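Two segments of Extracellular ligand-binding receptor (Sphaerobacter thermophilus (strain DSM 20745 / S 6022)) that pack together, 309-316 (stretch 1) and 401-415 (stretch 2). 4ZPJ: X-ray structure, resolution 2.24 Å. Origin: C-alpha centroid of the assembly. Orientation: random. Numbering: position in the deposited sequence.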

# COMPACT_ATOMS: atom_id res chain seq x y z
N TYR A 309 7.70 -1.95 0.28
CA TYR A 309 8.88 -1.09 0.28
C TYR A 309 9.46 -1.00 1.66
O TYR A 309 8.72 -0.98 2.64
CB TYR A 309 8.58 0.36 -0.20
CG TYR A 309 9.88 1.19 -0.29
CD1 TYR A 309 10.88 0.86 -1.17
CD2 TYR A 309 10.11 2.23 0.56
CE1 TYR A 309 12.09 1.54 -1.19
CE2 TYR A 309 11.30 2.92 0.55
CZ TYR A 309 12.29 2.57 -0.30
OH TYR A 309 13.50 3.31 -0.31
N THR A 310 10.79 -0.93 1.72
CA THR A 310 11.51 -0.54 2.92
C THR A 310 12.66 0.33 2.45
O THR A 310 13.27 0.01 1.44
CB THR A 310 12.11 -1.77 3.64
OG1 THR A 310 13.02 -1.37 4.65
CG2 THR A 310 12.86 -2.76 2.63
N ALA A 311 12.95 1.39 3.22
CA ALA A 311 14.07 2.27 3.06
C ALA A 311 15.46 1.59 3.11
O ALA A 311 16.49 2.17 2.63
CB ALA A 311 13.95 3.38 4.07
N TYR A 312 15.51 0.36 3.61
CA TYR A 312 16.79 -0.39 3.64
C TYR A 312 17.00 -1.27 2.41
O TYR A 312 17.88 -2.13 2.43
CB TYR A 312 16.93 -1.21 4.94
CG TYR A 312 17.00 -0.25 6.14
CD1 TYR A 312 18.23 0.32 6.58
CD2 TYR A 312 15.83 0.22 6.70
CE1 TYR A 312 18.24 1.25 7.62
CE2 TYR A 312 15.84 1.14 7.73
CZ TYR A 312 17.04 1.67 8.18
OH TYR A 312 16.96 2.58 9.19
N ASN A 313 16.23 -1.05 1.34
CA ASN A 313 16.39 -1.88 0.18
C ASN A 313 17.75 -1.53 -0.42
O ASN A 313 18.14 -0.36 -0.44
CB ASN A 313 15.25 -1.65 -0.80
CG ASN A 313 15.18 -2.69 -1.89
OD1 ASN A 313 15.71 -3.79 -1.76
ND2 ASN A 313 14.56 -2.33 -2.99
N ASP A 314 18.49 -2.54 -0.89
CA ASP A 314 19.90 -2.32 -1.19
C ASP A 314 20.07 -2.12 -2.68
O ASP A 314 20.88 -2.78 -3.31
CB ASP A 314 20.81 -3.49 -0.65
CG ASP A 314 20.46 -4.90 -1.25
OD1 ASP A 314 19.30 -5.06 -1.73
OD2 ASP A 314 21.31 -5.88 -1.16
N THR A 315 19.29 -1.22 -3.25
CA THR A 315 19.38 -0.95 -4.68
C THR A 315 19.63 0.49 -4.86
O THR A 315 19.23 1.30 -4.01
CB THR A 315 18.08 -1.28 -5.43
OG1 THR A 315 17.01 -0.40 -5.01
CG2 THR A 315 17.70 -2.80 -5.23
N PRO A 316 20.28 0.85 -5.99
CA PRO A 316 20.60 2.24 -6.22
C PRO A 316 19.37 3.17 -6.29
O PRO A 316 19.44 4.27 -5.78
CB PRO A 316 21.31 2.24 -7.56
CG PRO A 316 21.31 0.87 -8.09
CD PRO A 316 20.81 -0.05 -7.01
N GLN A 401 17.52 -5.02 14.33
CA GLN A 401 18.05 -3.88 15.06
C GLN A 401 19.48 -3.60 14.60
O GLN A 401 20.31 -4.49 14.63
CB GLN A 401 18.08 -4.14 16.55
CG GLN A 401 18.36 -2.84 17.31
CD GLN A 401 18.05 -2.96 18.81
OE1 GLN A 401 18.28 -4.01 19.43
NE2 GLN A 401 17.54 -1.87 19.39
N LEU A 402 19.72 -2.36 14.20
CA LEU A 402 21.01 -1.87 13.82
C LEU A 402 21.91 -1.51 15.02
O LEU A 402 21.48 -1.44 16.18
CB LEU A 402 20.85 -0.66 12.92
CG LEU A 402 19.95 -0.83 11.72
CD1 LEU A 402 20.08 0.33 10.77
CD2 LEU A 402 20.28 -2.11 10.97
N ASP A 403 23.20 -1.33 14.74
CA ASP A 403 24.17 -1.17 15.80
C ASP A 403 23.94 0.16 16.58
O ASP A 403 24.42 0.27 17.68
CB ASP A 403 25.61 -1.29 15.26
CG ASP A 403 26.01 -0.16 14.33
OD1 ASP A 403 25.11 0.56 13.88
OD2 ASP A 403 27.22 0.05 14.06
N ASP A 404 23.23 1.13 16.00
CA ASP A 404 22.90 2.37 16.67
C ASP A 404 21.58 2.32 17.45
O ASP A 404 21.17 3.34 18.03
CB ASP A 404 22.82 3.53 15.68
CG ASP A 404 21.61 3.45 14.79
OD1 ASP A 404 21.49 2.43 14.08
OD2 ASP A 404 20.75 4.38 14.79
N GLY A 405 20.91 1.16 17.45
CA GLY A 405 19.60 1.00 18.13
C GLY A 405 18.37 1.05 17.25
O GLY A 405 17.31 0.60 17.65
N THR A 406 18.53 1.55 16.03
CA THR A 406 17.43 1.73 15.12
C THR A 406 16.92 0.37 14.67
O THR A 406 17.72 -0.54 14.41
CB THR A 406 17.87 2.53 13.87
OG1 THR A 406 18.30 3.83 14.26
CG2 THR A 406 16.75 2.64 12.85
N TYR A 407 15.59 0.30 14.52
CA TYR A 407 14.87 -0.87 14.03
C TYR A 407 14.63 -0.73 12.56
O TYR A 407 14.29 0.31 12.11
CB TYR A 407 13.54 -1.01 14.76
CG TYR A 407 13.75 -1.40 16.19
CD1 TYR A 407 14.09 -2.70 16.51
CD2 TYR A 407 13.64 -0.46 17.23
CE1 TYR A 407 14.28 -3.09 17.81
CE2 TYR A 407 13.84 -0.84 18.57
CZ TYR A 407 14.16 -2.15 18.85
OH TYR A 407 14.38 -2.59 20.14
N ALA A 408 14.87 -1.79 11.79
CA ALA A 408 14.92 -1.68 10.33
C ALA A 408 14.22 -2.87 9.74
O ALA A 408 14.46 -3.96 10.17
CB ALA A 408 16.40 -1.70 9.88
N ASN A 409 13.44 -2.68 8.69
CA ASN A 409 13.00 -3.83 7.86
C ASN A 409 14.02 -4.19 6.79
O ASN A 409 14.24 -3.41 5.86
CB ASN A 409 11.68 -3.51 7.18
CG ASN A 409 10.53 -3.63 8.12
OD1 ASN A 409 10.18 -4.73 8.57
ND2 ASN A 409 9.93 -2.53 8.44
N ILE A 410 14.65 -5.35 6.95
CA ILE A 410 15.74 -5.76 6.08
C ILE A 410 15.22 -6.76 5.05
O ILE A 410 14.45 -7.70 5.38
CB ILE A 410 16.90 -6.34 6.91
CG1 ILE A 410 17.40 -5.30 7.92
CG2 ILE A 410 18.04 -6.84 6.01
CD1 ILE A 410 18.09 -4.08 7.35
N VAL A 411 15.61 -6.56 3.79
CA VAL A 411 15.11 -7.40 2.71
C VAL A 411 15.82 -8.75 2.69
O VAL A 411 17.04 -8.80 2.61
CB VAL A 411 15.27 -6.73 1.36
CG1 VAL A 411 14.84 -7.67 0.23
CG2 VAL A 411 14.44 -5.46 1.31
N VAL A 412 15.05 -9.84 2.77
CA VAL A 412 15.65 -11.19 2.69
C VAL A 412 15.44 -11.86 1.34
O VAL A 412 16.25 -12.71 0.92
CB VAL A 412 15.27 -12.13 3.86
CG1 VAL A 412 15.61 -11.51 5.21
CG2 VAL A 412 13.81 -12.48 3.89
N ASP A 413 14.40 -11.43 0.63
CA ASP A 413 14.01 -12.04 -0.60
C ASP A 413 13.06 -11.12 -1.37
O ASP A 413 12.40 -10.23 -0.78
CB ASP A 413 13.31 -13.36 -0.34
CG ASP A 413 13.51 -14.37 -1.46
OD1 ASP A 413 14.25 -14.12 -2.44
OD2 ASP A 413 12.95 -15.47 -1.30
N ARG A 414 13.07 -11.31 -2.69
CA ARG A 414 12.30 -10.51 -3.60
C ARG A 414 11.42 -11.38 -4.46
O ARG A 414 11.86 -12.43 -4.90
CB ARG A 414 13.23 -9.81 -4.49
CG ARG A 414 13.80 -8.55 -3.92
CD ARG A 414 14.70 -7.84 -4.95
NE ARG A 414 15.35 -6.82 -4.16
CZ ARG A 414 16.57 -6.88 -3.68
NH1 ARG A 414 17.41 -7.88 -4.00
NH2 ARG A 414 16.98 -5.85 -2.95
N ILE A 415 10.18 -10.95 -4.70
CA ILE A 415 9.23 -11.65 -5.62
C ILE A 415 8.90 -10.63 -6.70
O ILE A 415 8.19 -9.66 -6.44
CB ILE A 415 7.93 -12.15 -4.92
CG1 ILE A 415 8.22 -13.10 -3.77
CG2 ILE A 415 7.06 -12.95 -5.89
CD1 ILE A 415 8.56 -12.43 -2.47
O HOH W 1 12.33 -0.32 7.44
O HOH W 2 17.59 -4.63 2.90
O HOH W 3 14.26 -4.10 -5.16

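Stretch 1 has no regular secondary structure, whereas residues 407-415 of stretch 2 form a strand. The backbones run side by side, with CA-CA separations of 6.1 Å for Thr 310 and Asn 409, 6.0 Å for Tyr 312 and Ile 410, and 6.2 Å for Asn 313 and Val 411. No direct backbone-to-backbone hydrogen bond crosses this gap; side chains and water do the bridging.

Thr 310 makes the first bridge. Its OG1 donates to Asn 409 O at 2.7 Å and, as acceptor, takes Tyr 312 N at 3.2 Å (N-H...O angle 168°) and a proton from water 1 at 3.1 Å. That water accepts from Asn 409 N at 2.9 Å, so both backbone polar groups of Asn 409 are tied to one hydroxyl, one directly and one through water. The turn holding this hydroxyl is type I, closed by Asn 313 N to Thr 310 O at 3.1 Å. Two residues further along each stretch, water 2 joins backbone to backbone, donating to Tyr 312 O at 2.6 Å and accepting from Val 411 N at 2.9 Å.

At Arg 414, NH2 donates to Asn 313 OD1 and to Asp 314 OD1, each at 2.7 Å, with angles of 152° and 153°. Both acceptors lie at the guanidinium edge, near its plane, where N-H bonds point; the Asp 314 contact is also a salt bridge. Water 3 accepts from Asn 313 ND2 at 2.8 Å and, weakly, from Arg 414 NE at 3.1 Å.

Apolar contacts fill the remainder. Tyr 312, with 107 Å² covered, receives Ala 408 CB over one ring face, 3.7 Å from the ring centroid and 14° off the normal, a CH-pi contact. Its CE1 meets Leu 402 CD1 at 3.8 Å, and Thr 310 CG2 packs against Val 411 CG2 at 3.4 Å.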